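Local coordinates for protein putative O-acetylhomoserine (Thiol)-lyase (Campylobacter jejuni, PDB 4OC9) that probably uses pyridoxal phosphate to replace the acetoxy group of O-acetylhomoserine with a sulfur nucleophile, at residues G75-V81 with G217-K223; N71-G75 with P187-F193; E126-F130 with V141-T146; K173-V177 with L229-Y235. One frame throughout, in Å; residues are numbered along the deposited sequence.

Contact 1: residues G75-V81 with G217-K223; sequences GAFGIPV and GALIERK
Leu219 lays its CD1 against CG1 of Val81 at 3.9 Å, the two side chains crossing at about a right angle on the sheet face that also carries Phe77, Ile79 and Glu221. With CG anti to the carbonyl carbon (chi1 -59°), the leucine brings the same methyl over the adjoining strand, where CD1 lies 3.6 Å from Ile79 O. The other branch of the valine, CG2, sits 3.7 Å from Gly217 O, beside a residue that has no side chain. Below this cover the strands run antiparallel, 160° apart. Ile79 and Leu219 form a hydrogen-bonded pair, with Ile79 N to Leu219 O at 2.8 Å and Leu219 N to Ile79 O at 2.9 Å. Pro80, which has no N-H, faces Ala218 in a non-hydrogen-bonded pair, where none is called for across these strands, and its CA makes a CA-H...O contact with Gly217 O at 3.2 Å. At the far end Ala76 and Phe77 both face Glu221, a classic beta bulge in which Ala76 N donates to Glu221 O at 2.8 Å. The carboxylate of Glu221 turns to Ser259. Strand 77-81 is an outermost strand of the seven-stranded sheet characteristic of fold-type I pyridoxal phosphate enzymes; strand 217-221 joins it to strand 199-203, while helices 84-93 and 257-270 pack on the Leu219 face and Leu69 of helix 60-73 meets Ala218 and Ile220.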
loop_
_atom_site.group_PDB
_atom_site.type_symbol
_atom_site.label_atom_id
_atom_site.label_comp_id
_atom_site.label_asym_id
_atom_site.label_seq_id
_atom_site.Cartn_x
_atom_site.Cartn_y
_atom_site.Cartn_z
ATOM N N GLY D 75 -6.393 26.770 -11.075
ATOM C CA GLY D 75 -6.268 27.499 -9.816
ATOM C C GLY D 75 -4.813 27.693 -9.436
ATOM O O GLY D 75 -3.932 27.380 -10.204
ATOM N N ALA D 76 -4.569 28.184 -8.230
ATOM C CA ALA D 76 -3.193 28.442 -7.757
ATOM C C ALA D 76 -2.554 27.400 -6.862
ATOM O O ALA D 76 -1.385 27.042 -7.059
ATOM C CB ALA D 76 -3.155 29.783 -7.005
ATOM N N PHE D 77 -3.293 26.939 -5.874
ATOM C CA PHE D 77 -2.743 25.975 -4.937
ATOM C C PHE D 77 -3.860 25.022 -4.442
ATOM O O PHE D 77 -5.029 25.397 -4.325
ATOM C CB PHE D 77 -2.089 26.749 -3.772
ATOM C CG PHE D 77 -1.117 25.934 -2.955
ATOM C CD1 PHE D 77 0.202 25.872 -3.316
ATOM C CD2 PHE D 77 -1.525 25.244 -1.817
ATOM C CE1 PHE D 77 1.117 25.090 -2.604
ATOM C CE2 PHE D 77 -0.634 24.467 -1.111
ATOM C CZ PHE D 77 0.699 24.399 -1.493
ATOM N N GLY D 78 -3.482 23.776 -4.182
ATOM C CA GLY D 78 -4.443 22.792 -3.730
ATOM C C GLY D 78 -3.927 22.016 -2.559
ATOM O O GLY D 78 -2.739 21.759 -2.441
ATOM N N ILE D 79 -4.845 21.654 -1.684
ATOM C CA ILE D 79 -4.531 20.919 -0.466
ATOM C C ILE D 79 -5.394 19.706 -0.229
ATOM O O ILE D 79 -6.584 19.832 0.015
ATOM C CB ILE D 79 -4.687 21.828 0.771
ATOM C CG1 ILE D 79 -3.555 22.856 0.768
ATOM C CG2 ILE D 79 -4.560 21.015 2.058
ATOM C CD1 ILE D 79 -3.649 23.880 1.852
ATOM N N PRO D 80 -4.782 18.529 -0.308
ATOM C CA PRO D 80 -5.526 17.314 -0.074
ATOM C C PRO D 80 -5.691 17.052 1.397
ATOM O O PRO D 80 -4.786 17.304 2.182
ATOM C CB PRO D 80 -4.649 16.235 -0.722
ATOM C CG PRO D 80 -3.803 16.978 -1.692
ATOM C CD PRO D 80 -3.481 18.232 -0.941
ATOM N N VAL D 81 -6.844 16.505 1.716
ATOM C CA VAL D 81 -7.217 16.176 3.058
ATOM C C VAL D 81 -7.827 14.780 3.110
ATOM O O VAL D 81 -8.045 14.165 2.077
ATOM C CB VAL D 81 -8.125 17.252 3.663
ATOM C CG1 VAL D 81 -7.346 18.530 3.794
ATOM C CG2 VAL D 81 -9.342 17.474 2.822
ATOM N N GLY D 217 -10.168 14.047 -0.095
ATOM C CA GLY D 217 -10.733 15.333 -0.460
ATOM C C GLY D 217 -9.677 16.377 -0.775
ATOM O O GLY D 217 -8.488 16.172 -0.536
ATOM N N ALA D 218 -10.106 17.484 -1.358
ATOM C CA ALA D 218 -9.177 18.556 -1.667
ATOM C C ALA D 218 -9.815 19.933 -1.633
ATOM O O ALA D 218 -10.989 20.090 -1.981
ATOM C CB ALA D 218 -8.569 18.340 -3.028
ATOM N N LEU D 219 -9.020 20.923 -1.226
ATOM C CA LEU D 219 -9.476 22.318 -1.216
ATOM C C LEU D 219 -8.530 23.006 -2.177
ATOM O O LEU D 219 -7.311 22.962 -1.996
ATOM C CB LEU D 219 -9.387 23.048 0.127
ATOM C CG LEU D 219 -10.126 22.516 1.343
ATOM C CD1 LEU D 219 -9.323 21.329 1.882
ATOM C CD2 LEU D 219 -10.218 23.583 2.423
ATOM N N ILE D 220 -9.095 23.671 -3.163
ATOM C CA ILE D 220 -8.311 24.366 -4.162
ATOM C C ILE D 220 -8.668 25.845 -4.196
ATOM O O ILE D 220 -9.855 26.213 -4.183
ATOM C CB ILE D 220 -8.590 23.759 -5.529
ATOM C CG1 ILE D 220 -8.355 22.251 -5.473
ATOM C CG2 ILE D 220 -7.717 24.414 -6.582
ATOM C CD1 ILE D 220 -8.698 21.543 -6.758
ATOM N N GLU D 221 -7.656 26.710 -4.252
ATOM C CA GLU D 221 -7.948 28.144 -4.281
ATOM C C GLU D 221 -7.544 28.752 -5.618
ATOM O O GLU D 221 -6.569 28.324 -6.275
ATOM C CB GLU D 221 -7.258 28.907 -3.149
ATOM C CG GLU D 221 -5.762 29.189 -3.300
ATOM C CD GLU D 221 -5.201 29.964 -2.096
ATOM O OE1 GLU D 221 -4.907 31.169 -2.262
ATOM O OE2 GLU D 221 -5.165 29.424 -0.965
ATOM N N ARG D 222 -8.308 29.749 -6.041
ATOM C CA ARG D 222 -8.020 30.410 -7.313
ATOM C C ARG D 222 -6.824 31.307 -7.222
ATOM O O ARG D 222 -6.302 31.607 -6.134
ATOM C CB ARG D 222 -9.155 31.338 -7.730
ATOM C CG ARG D 222 -9.409 32.553 -6.817
ATOM C CD ARG D 222 -10.435 33.516 -7.443
ATOM N NE ARG D 222 -10.851 34.657 -6.598
ATOM C CZ ARG D 222 -10.271 35.856 -6.563
ATOM N NH1 ARG D 222 -9.176 36.131 -7.278
ATOM N NH2 ARG D 222 -10.772 36.789 -5.774
ATOM N N LYS D 223 -6.398 31.763 -8.376
ATOM C CA LYS D 223 -5.277 32.678 -8.424
ATOM C C LYS D 223 -5.750 34.023 -7.909
ATOM O O LYS D 223 -6.882 34.401 -8.145
ATOM C CB LYS D 223 -4.799 32.845 -9.863
ATOM C CG LYS D 223 -4.231 31.564 -10.429
ATOM C CD LYS D 223 -3.796 31.700 -11.860
ATOM C CE LYS D 223 -3.190 30.392 -12.293
ATOM N NZ LYS D 223 -2.647 30.452 -13.670
#

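Contact 2: residues N71-G75 with P187-F193; sequences NVEGG and PFLLQPF
Glu73 threads between Phe193 and two prolines of the loop 187-193. CB starts at the ring of Phe193, 3.8 Å from CE2. A bend at chi2 (-73°) then lays CG and CD across the Pro187 ring at about a right angle, CG meeting its CB and CG, and CD lying 3.5 Å from Pro187 CB. At the tip the oxygens part: OE1 continues along the same ring, 3.3 Å from Pro187 CG, and is hydrogen-bonded by His202 and Asn182, whereas OE2 approaches Pro192 CD at 3.7 Å and accepts from a water at 2.8 Å. Helix 60-73 ends here in a Schellman motif, with Gly74 as its positive-phi C-prime residue and Gly74 N bonded back to Asn71 O, so that the chain leaves the helix toward strand 77-81. The loop facing this helix end connects strands 177-181 and 199-203 of the same sheet. No direct hydrogen bond joins the two segments; the water does so instead, giving one bond to OE2 and another to Glu73 O while accepting from Phe193 N at 2.9 Å. That makes three bonds on a single bridging molecule. Glu73 O also lies near the plane of the Phe193 ring, at its edge, 3.4 Å from CD2. The preceding residue, Val72, sets CG2 against Pro187 CB at 3.9 Å, and its CG1 looks obliquely toward the Phe188 ring.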
loop_
_atom_site.group_PDB
_atom_site.type_symbol
_atom_site.label_atom_id
_atom_site.label_comp_id
_atom_site.label_asym_id
_atom_site.label_seq_id
_atom_site.Cartn_x
_atom_site.Cartn_y
_atom_site.Cartn_z
ATOM N N ASN D 71 -3.632 22.709 -10.937
ATOM C CA ASN D 71 -3.290 22.937 -12.334
ATOM C C ASN D 71 -4.416 22.562 -13.271
ATOM O O ASN D 71 -4.726 23.329 -14.169
ATOM C CB ASN D 71 -2.009 22.185 -12.727
ATOM C CG ASN D 71 -0.801 22.712 -11.999
ATOM O OD1 ASN D 71 -0.893 23.684 -11.280
ATOM N ND2 ASN D 71 0.327 22.047 -12.150
ATOM N N VAL D 72 -5.046 21.413 -13.056
ATOM C CA VAL D 72 -6.151 21.024 -13.948
ATOM C C VAL D 72 -7.345 21.958 -13.788
ATOM O O VAL D 72 -8.059 22.167 -14.733
ATOM C CB VAL D 72 -6.582 19.535 -13.866
ATOM C CG1 VAL D 72 -5.397 18.666 -14.219
ATOM C CG2 VAL D 72 -7.102 19.160 -12.495
ATOM N N GLU D 73 -7.574 22.492 -12.593
ATOM C CA GLU D 73 -8.698 23.426 -12.370
ATOM C C GLU D 73 -8.379 24.852 -12.826
ATOM O O GLU D 73 -9.288 25.658 -12.982
ATOM C CB GLU D 73 -9.127 23.469 -10.903
ATOM C CG GLU D 73 -9.948 22.301 -10.372
ATOM C CD GLU D 73 -11.393 22.272 -10.868
ATOM O OE1 GLU D 73 -12.186 21.462 -10.321
ATOM O OE2 GLU D 73 -11.765 23.050 -11.774
ATOM N N GLY D 74 -7.109 25.152 -13.079
ATOM C CA GLY D 74 -6.709 26.493 -13.490
ATOM C C GLY D 74 -6.580 27.389 -12.244
ATOM O O GLY D 74 -6.669 28.606 -12.323
ATOM N N GLY D 75 -6.393 26.770 -11.075
ATOM C CA GLY D 75 -6.268 27.499 -9.816
ATOM C C GLY D 75 -4.813 27.693 -9.436
ATOM O O GLY D 75 -3.932 27.380 -10.204
ATOM N N PRO D 187 -13.003 18.466 -12.859
ATOM C CA PRO D 187 -12.398 19.607 -13.538
ATOM C C PRO D 187 -12.382 19.457 -15.052
ATOM O O PRO D 187 -12.153 20.455 -15.731
ATOM C CB PRO D 187 -10.953 19.596 -13.026
ATOM C CG PRO D 187 -10.984 18.799 -11.764
ATOM C CD PRO D 187 -12.032 17.756 -12.006
ATOM N N PHE D 188 -12.609 18.249 -15.559
ATOM C CA PHE D 188 -12.597 18.041 -16.997
ATOM C C PHE D 188 -13.873 18.377 -17.714
ATOM O O PHE D 188 -13.858 18.487 -18.931
ATOM C CB PHE D 188 -12.142 16.628 -17.360
ATOM C CG PHE D 188 -10.733 16.365 -16.979
ATOM C CD1 PHE D 188 -9.723 16.649 -17.855
ATOM C CD2 PHE D 188 -10.429 15.859 -15.718
ATOM C CE1 PHE D 188 -8.418 16.430 -17.490
ATOM C CE2 PHE D 188 -9.129 15.622 -15.347
ATOM C CZ PHE D 188 -8.118 15.908 -16.242
ATOM N N LEU D 189 -14.972 18.533 -17.003
ATOM C CA LEU D 189 -16.217 18.897 -17.675
ATOM C C LEU D 189 -16.628 20.312 -17.357
ATOM O O LEU D 189 -17.374 20.917 -18.093
ATOM C CB LEU D 189 -17.334 17.934 -17.289
ATOM C CG LEU D 189 -16.987 16.458 -17.601
ATOM C CD1 LEU D 189 -18.163 15.558 -17.252
ATOM C CD2 LEU D 189 -16.624 16.288 -19.069
ATOM N N LEU D 190 -16.101 20.854 -16.265
ATOM C CA LEU D 190 -16.431 22.183 -15.832
ATOM C C LEU D 190 -15.320 22.815 -15.007
ATOM O O LEU D 190 -14.748 22.170 -14.119
ATOM C CB LEU D 190 -17.718 22.119 -15.005
ATOM C CG LEU D 190 -18.241 23.445 -14.481
ATOM C CD1 LEU D 190 -18.550 24.367 -15.644
ATOM C CD2 LEU D 190 -19.499 23.212 -13.699
ATOM N N GLN D 191 -15.055 24.095 -15.252
ATOM C CA GLN D 191 -13.998 24.809 -14.539
ATOM C C GLN D 191 -14.578 25.998 -13.787
ATOM O O GLN D 191 -14.570 27.104 -14.282
ATOM C CB GLN D 191 -12.952 25.314 -15.528
ATOM C CG GLN D 191 -12.347 24.286 -16.480
ATOM C CD GLN D 191 -13.253 23.873 -17.670
ATOM O OE1 GLN D 191 -14.084 24.653 -18.174
ATOM N NE2 GLN D 191 -13.050 22.641 -18.143
ATOM N N PRO D 192 -15.079 25.777 -12.575
ATOM C CA PRO D 192 -15.680 26.896 -11.851
ATOM C C PRO D 192 -14.817 28.143 -11.744
ATOM O O PRO D 192 -15.364 29.262 -11.742
ATOM C CB PRO D 192 -15.970 26.313 -10.479
ATOM C CG PRO D 192 -16.158 24.856 -10.737
ATOM C CD PRO D 192 -15.177 24.516 -11.822
ATOM N N PHE D 193 -13.504 28.006 -11.664
ATOM C CA PHE D 193 -12.670 29.210 -11.577
ATOM C C PHE D 193 -12.867 30.164 -12.750
ATOM O O PHE D 193 -12.740 31.385 -12.589
ATOM C CB PHE D 193 -11.181 28.942 -11.378
ATOM C CG PHE D 193 -10.870 28.227 -10.109
ATOM C CD1 PHE D 193 -11.399 28.680 -8.908
ATOM C CD2 PHE D 193 -9.895 27.248 -10.079
ATOM C CE1 PHE D 193 -11.083 28.074 -7.721
ATOM C CE2 PHE D 193 -9.539 26.661 -8.873
ATOM C CZ PHE D 193 -10.136 27.069 -7.695
HETATM O O HOH W 1 -11.863 25.785 -12.470
#

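Contact 3: residues E126-F130 with V141-T146; sequences EAREF and VIDQNT
The edge strand 126-130 passes the end of helix 136-141 with the CA atoms of Arg128 and Val141 6.4 Å apart, and beyond Val141 the second segment folds into a type I turn from Asp143 to Thr146. Arg128 spans the gap. Its chain runs extended from CG to NE, sliding past Val141 in the opposite direction, with CB 3.8 Å from Val141 CB. At its end NH1 donates to Val141 O at 2.7 Å, an acceptor lying in the guanidinium plane. Asp143 OD2 sits between the two terminal nitrogens, 2.9 Å from NH2 and 2.9 Å from NH1, the latter bond weak; the carboxylate stands 82° from the guanidinium and is met by NH2 from above its plane. NE donates to Glu126 OE2 at 3.0 Å in a salt bridge, so the positive group bridges two carboxylates and probably eases their mutual repulsion. The turn is braced: Asp143 OD1 accepts from Asn145 N in an Asx turn, and Asp143 N donates to Thr146 OG1 at 3.1 Å. This surface contact lies within a beta-alpha-beta crossover: helix 136-141 links the parallel strands 126-130 and 146-152, which flank strand 101-105, whose Asn101 also bonds Asp143 and Thr146.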
loop_
_atom_site.group_PDB
_atom_site.type_symbol
_atom_site.label_atom_id
_atom_site.label_comp_id
_atom_site.label_asym_id
_atom_site.label_seq_id
_atom_site.Cartn_x
_atom_site.Cartn_y
_atom_site.Cartn_z
ATOM N N GLU D 126 -23.763 29.535 12.296
ATOM C CA GLU D 126 -25.116 29.508 11.784
ATOM C C GLU D 126 -25.153 29.206 10.297
ATOM O O GLU D 126 -24.315 29.695 9.534
ATOM C CB GLU D 126 -25.774 30.884 12.031
ATOM C CG GLU D 126 -27.205 31.015 11.524
ATOM C CD GLU D 126 -27.817 32.416 11.714
ATOM O OE1 GLU D 126 -27.215 33.244 12.435
ATOM O OE2 GLU D 126 -28.910 32.684 11.136
ATOM N N ALA D 127 -26.151 28.436 9.887
ATOM C CA ALA D 127 -26.323 28.090 8.484
ATOM C C ALA D 127 -27.628 28.684 7.945
ATOM O O ALA D 127 -28.665 28.607 8.604
ATOM C CB ALA D 127 -26.331 26.589 8.296
ATOM N N ARG D 128 -27.552 29.275 6.753
ATOM C CA ARG D 128 -28.704 29.892 6.089
ATOM C C ARG D 128 -28.868 29.362 4.669
ATOM O O ARG D 128 -28.106 29.704 3.785
ATOM C CB ARG D 128 -28.562 31.423 6.045
ATOM C CG ARG D 128 -28.478 32.063 7.423
ATOM C CD ARG D 128 -28.293 33.563 7.325
ATOM N NE ARG D 128 -28.131 34.173 8.647
ATOM C CZ ARG D 128 -27.895 35.465 8.847
ATOM N NH1 ARG D 128 -27.784 36.300 7.813
ATOM N NH2 ARG D 128 -27.755 35.923 10.076
ATOM N N GLU D 129 -29.902 28.549 4.494
ATOM C CA GLU D 129 -30.261 27.946 3.240
ATOM C C GLU D 129 -30.720 28.956 2.177
ATOM O O GLU D 129 -31.225 30.037 2.497
ATOM C CB GLU D 129 -31.451 27.026 3.483
ATOM C CG GLU D 129 -31.910 26.188 2.296
ATOM C CD GLU D 129 -33.227 25.464 2.570
ATOM O OE1 GLU D 129 -33.587 24.468 1.883
ATOM O OE2 GLU D 129 -33.923 25.898 3.497
ATOM N N PHE D 130 -30.486 28.634 0.902
ATOM C CA PHE D 130 -30.937 29.518 -0.185
ATOM C C PHE D 130 -31.244 28.581 -1.337
ATOM O O PHE D 130 -30.750 27.446 -1.379
ATOM C CB PHE D 130 -29.962 30.642 -0.589
ATOM C CG PHE D 130 -28.744 30.179 -1.347
ATOM C CD1 PHE D 130 -27.596 29.812 -0.689
ATOM C CD2 PHE D 130 -28.751 30.167 -2.744
ATOM C CE1 PHE D 130 -26.482 29.417 -1.400
ATOM C CE2 PHE D 130 -27.638 29.792 -3.460
ATOM C CZ PHE D 130 -26.500 29.401 -2.785
ATOM N N VAL D 141 -30.600 36.316 2.610
ATOM C CA VAL D 141 -29.957 35.774 3.807
ATOM C C VAL D 141 -28.571 36.337 4.106
ATOM O O VAL D 141 -27.991 36.033 5.157
ATOM C CB VAL D 141 -29.907 34.236 3.788
ATOM C CG1 VAL D 141 -31.326 33.669 3.812
ATOM C CG2 VAL D 141 -29.089 33.708 2.601
ATOM N N ILE D 142 -28.049 37.192 3.233
ATOM C CA ILE D 142 -26.725 37.785 3.446
ATOM C C ILE D 142 -26.679 38.977 4.389
ATOM O O ILE D 142 -27.552 39.856 4.336
ATOM C CB ILE D 142 -26.121 38.242 2.111
ATOM C CG1 ILE D 142 -25.853 37.011 1.224
ATOM C CG2 ILE D 142 -24.816 38.987 2.332
ATOM C CD1 ILE D 142 -25.282 37.321 -0.140
ATOM N N ASP D 143 -25.681 38.984 5.270
ATOM C CA ASP D 143 -25.469 40.099 6.215
ATOM C C ASP D 143 -23.937 40.278 6.326
ATOM O O ASP D 143 -23.184 39.601 5.613
ATOM C CB ASP D 143 -26.205 39.955 7.553
ATOM C CG ASP D 143 -25.664 38.864 8.416
ATOM O OD1 ASP D 143 -24.463 38.534 8.301
ATOM O OD2 ASP D 143 -26.411 38.411 9.308
ATOM N N GLN D 144 -23.454 41.121 7.223
ATOM C CA GLN D 144 -22.016 41.355 7.309
ATOM C C GLN D 144 -21.264 40.228 7.998
ATOM O O GLN D 144 -20.016 40.244 8.051
ATOM C CB GLN D 144 -21.742 42.652 8.069
ATOM C CG GLN D 144 -20.293 43.197 7.887
ATOM C CD GLN D 144 -20.046 43.764 6.489
ATOM O OE1 GLN D 144 -20.988 43.978 5.739
ATOM N NE2 GLN D 144 -18.787 44.100 6.177
ATOM N N ASN D 145 -22.021 39.289 8.564
ATOM C CA ASN D 145 -21.463 38.123 9.258
ATOM C C ASN D 145 -21.400 36.864 8.374
ATOM O O ASN D 145 -20.864 35.828 8.789
ATOM C CB ASN D 145 -22.250 37.826 10.521
ATOM C CG ASN D 145 -22.130 38.926 11.547
ATOM O OD1 ASN D 145 -21.077 39.576 11.680
ATOM N ND2 ASN D 145 -23.194 39.115 12.316
ATOM N N THR D 146 -21.955 36.969 7.171
ATOM C CA THR D 146 -21.965 35.882 6.213
ATOM C C THR D 146 -20.551 35.768 5.670
ATOM O O THR D 146 -20.052 36.676 4.982
ATOM C CB THR D 146 -22.954 36.138 5.069
ATOM O OG1 THR D 146 -24.280 36.282 5.597
ATOM C CG2 THR D 146 -22.919 34.960 4.070
#

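Contact 4: residues K173-V177 with L229-Y235; sequences KHKIV and LKNNDRY
The backbones of the two segments stay well apart, their nearest CA atoms, those of Ile176 and Arg234, being 7.7 Å from each other. Helix 164-174 closes in a Schellman motif with Lys175 at positive phi, while the loop 229-235 makes a type II turn to Asn232 and then a type I turn to Tyr235, the second opened by an Asx turn in which Asn232 OD1 accepts from Arg234 N. Side chains of this double turn reach the carbonyls of His174 and Lys175 at the end of the helix. Arg234 NH2 donates to His174 O at 2.9 Å, in the carbonyl plane and on a lone pair; NE adds a weak bond to the same oxygen. A bend at chi3 (-62°) turns the guanidinium so that Ile176 CG1 lies over one face, 3.4 Å from NE. Arg234 NH1 bonds Asp143 O and Thr146 O, so three backbone carbonyls accept from the guanidinium. Asn232 ND2 gives a straighter bond to Lys175 O at 3.2 Å, with the acceptor in its amide plane. Tyr235 has Arg234 CG over one face and Leu229 CD2 over the opposite one, and Val177 CG2 approaches its CZ obliquely at 3.7 Å. Its hydroxyl also pairs with Lys147 O and accepts from the backbone N-H of Val177: Val177 N to Tyr235 OH, 3.0 Å and nearly straight at 174°.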
loop_
_atom_site.group_PDB
_atom_site.type_symbol
_atom_site.label_atom_id
_atom_site.label_comp_id
_atom_site.label_asym_id
_atom_site.label_seq_id
_atom_site.Cartn_x
_atom_site.Cartn_y
_atom_site.Cartn_z
ATOM N N LYS D 173 -20.030 41.275 -5.196
ATOM C CA LYS D 173 -20.584 42.526 -4.768
ATOM C C LYS D 173 -20.367 42.711 -3.258
ATOM O O LYS D 173 -19.860 43.737 -2.827
ATOM C CB LYS D 173 -22.075 42.575 -5.083
ATOM C CG LYS D 173 -22.686 43.946 -4.864
ATOM C CD LYS D 173 -24.184 43.956 -5.073
ATOM C CE LYS D 173 -24.906 43.167 -3.986
ATOM N NZ LYS D 173 -26.368 43.243 -4.242
ATOM N N HIS D 174 -20.753 41.712 -2.471
ATOM C CA HIS D 174 -20.611 41.772 -1.022
ATOM C C HIS D 174 -19.222 41.416 -0.520
ATOM O O HIS D 174 -18.996 41.413 0.694
ATOM C CB HIS D 174 -21.596 40.815 -0.337
ATOM C CG HIS D 174 -23.036 41.103 -0.622
ATOM N ND1 HIS D 174 -23.797 41.955 0.157
ATOM C CD2 HIS D 174 -23.865 40.634 -1.581
ATOM C CE1 HIS D 174 -25.029 42.005 -0.318
ATOM N NE2 HIS D 174 -25.097 41.209 -1.372
ATOM N N LYS D 175 -18.299 41.081 -1.417
ATOM C CA LYS D 175 -16.920 40.718 -1.019
ATOM C C LYS D 175 -16.901 39.439 -0.163
ATOM O O LYS D 175 -16.194 39.345 0.844
ATOM C CB LYS D 175 -16.281 41.887 -0.277
ATOM C CG LYS D 175 -16.307 43.119 -1.133
ATOM C CD LYS D 175 -15.135 43.227 -2.076
ATOM C CE LYS D 175 -13.936 43.657 -1.244
ATOM N NZ LYS D 175 -12.697 43.756 -2.060
ATOM N N ILE D 176 -17.717 38.467 -0.572
ATOM C CA ILE D 176 -17.816 37.192 0.117
ATOM C C ILE D 176 -17.159 36.078 -0.713
ATOM O O ILE D 176 -17.285 36.033 -1.945
ATOM C CB ILE D 176 -19.279 36.803 0.382
ATOM C CG1 ILE D 176 -19.945 37.842 1.263
ATOM C CG2 ILE D 176 -19.346 35.445 1.069
ATOM C CD1 ILE D 176 -21.424 37.593 1.506
ATOM N N VAL D 177 -16.459 35.186 -0.020
ATOM C CA VAL D 177 -15.781 34.057 -0.661
ATOM C C VAL D 177 -16.791 33.017 -1.078
ATOM O O VAL D 177 -17.665 32.639 -0.272
ATOM C CB VAL D 177 -14.807 33.366 0.300
ATOM C CG1 VAL D 177 -14.280 32.078 -0.312
ATOM C CG2 VAL D 177 -13.668 34.299 0.695
ATOM N N LEU D 229 -9.178 38.401 0.317
ATOM C CA LEU D 229 -9.031 38.172 1.765
ATOM C C LEU D 229 -8.274 39.267 2.486
ATOM O O LEU D 229 -8.636 39.644 3.606
ATOM C CB LEU D 229 -8.379 36.813 2.044
ATOM C CG LEU D 229 -9.199 35.579 1.649
ATOM C CD1 LEU D 229 -8.399 34.304 1.845
ATOM C CD2 LEU D 229 -10.503 35.516 2.445
ATOM N N LYS D 230 -7.201 39.747 1.873
ATOM C CA LYS D 230 -6.411 40.806 2.482
ATOM C C LYS D 230 -7.177 42.127 2.513
ATOM O O LYS D 230 -7.826 42.495 1.545
ATOM C CB LYS D 230 -5.066 40.985 1.759
ATOM C CG LYS D 230 -4.060 39.873 1.996
ATOM C CD LYS D 230 -2.791 40.162 1.227
ATOM C CE LYS D 230 -1.723 39.133 1.508
ATOM N NZ LYS D 230 -0.491 39.293 0.693
ATOM N N ASN D 231 -7.072 42.830 3.633
ATOM C CA ASN D 231 -7.733 44.126 3.823
ATOM C C ASN D 231 -9.226 44.066 3.572
ATOM O O ASN D 231 -9.789 44.953 2.963
ATOM C CB ASN D 231 -7.103 45.180 2.914
ATOM C CG ASN D 231 -5.622 45.348 3.168
ATOM O OD1 ASN D 231 -5.138 45.161 4.289
ATOM N ND2 ASN D 231 -4.897 45.754 2.136
ATOM N N ASN D 232 -9.855 43.016 4.070
ATOM C CA ASN D 232 -11.280 42.844 3.917
ATOM C C ASN D 232 -11.803 42.634 5.327
ATOM O O ASN D 232 -11.492 41.638 5.985
ATOM C CB ASN D 232 -11.575 41.681 2.966
ATOM C CG ASN D 232 -13.060 41.409 2.789
ATOM O OD1 ASN D 232 -13.880 41.768 3.620
ATOM N ND2 ASN D 232 -13.393 40.698 1.733
ATOM N N ASP D 233 -12.571 43.615 5.793
ATOM C CA ASP D 233 -13.162 43.623 7.131
ATOM C C ASP D 233 -14.016 42.397 7.434
ATOM O O ASP D 233 -14.314 42.097 8.590
ATOM C CB ASP D 233 -14.064 44.857 7.304
ATOM C CG ASP D 233 -13.310 46.177 7.218
ATOM O OD1 ASP D 233 -12.054 46.167 7.154
ATOM O OD2 ASP D 233 -13.999 47.230 7.236
ATOM N N ARG D 234 -14.456 41.714 6.392
ATOM C CA ARG D 234 -15.281 40.541 6.588
ATOM C C ARG D 234 -14.430 39.337 7.070
ATOM O O ARG D 234 -14.961 38.430 7.722
ATOM C CB ARG D 234 -16.000 40.215 5.287
ATOM C CG ARG D 234 -17.023 39.116 5.426
ATOM C CD ARG D 234 -17.703 38.810 4.104
ATOM N NE ARG D 234 -18.458 39.935 3.540
ATOM C CZ ARG D 234 -19.727 40.236 3.841
ATOM N NH1 ARG D 234 -20.419 39.552 4.754
ATOM N NH2 ARG D 234 -20.304 41.262 3.240
ATOM N N TYR D 235 -13.115 39.368 6.809
ATOM C CA TYR D 235 -12.234 38.277 7.212
ATOM C C TYR D 235 -11.069 38.715 8.100
ATOM O O TYR D 235 -9.918 38.835 7.655
ATOM C CB TYR D 235 -11.727 37.520 5.979
ATOM C CG TYR D 235 -12.864 37.004 5.154
ATOM C CD1 TYR D 235 -13.622 35.912 5.585
ATOM C CD2 TYR D 235 -13.201 37.600 3.935
ATOM C CE1 TYR D 235 -14.679 35.436 4.842
ATOM C CE2 TYR D 235 -14.267 37.142 3.193
ATOM C CZ TYR D 235 -15.004 36.058 3.654
ATOM O OH TYR D 235 -16.064 35.566 2.902
#

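From the N terminus, 71-75 opens contact 2 and 75-81 opens contact 1, the two sharing Gly75. Contact 3 opens and closes within a short loop, nested inside the loops of both. Next 173-177 opens contact 4; 187-193 closes contact 2, 217-223 closes contact 1 and 229-235 closes contact 4, so these three cross in every pairing. Contact 1 pairs an edge strand with its neighbour, contact 2 joins a helix end to a loop, contact 3 ties the other edge strand to a turn, and contact 4 holds a loop beside inner strand 177-181. Phe193 packs on the 220-222 backbone between contacts 1 and 2; contacts 3 and 4 meet at Arg234, whose NH1 reaches carbonyls of 141-146, and where Ile142 packs on Ile176.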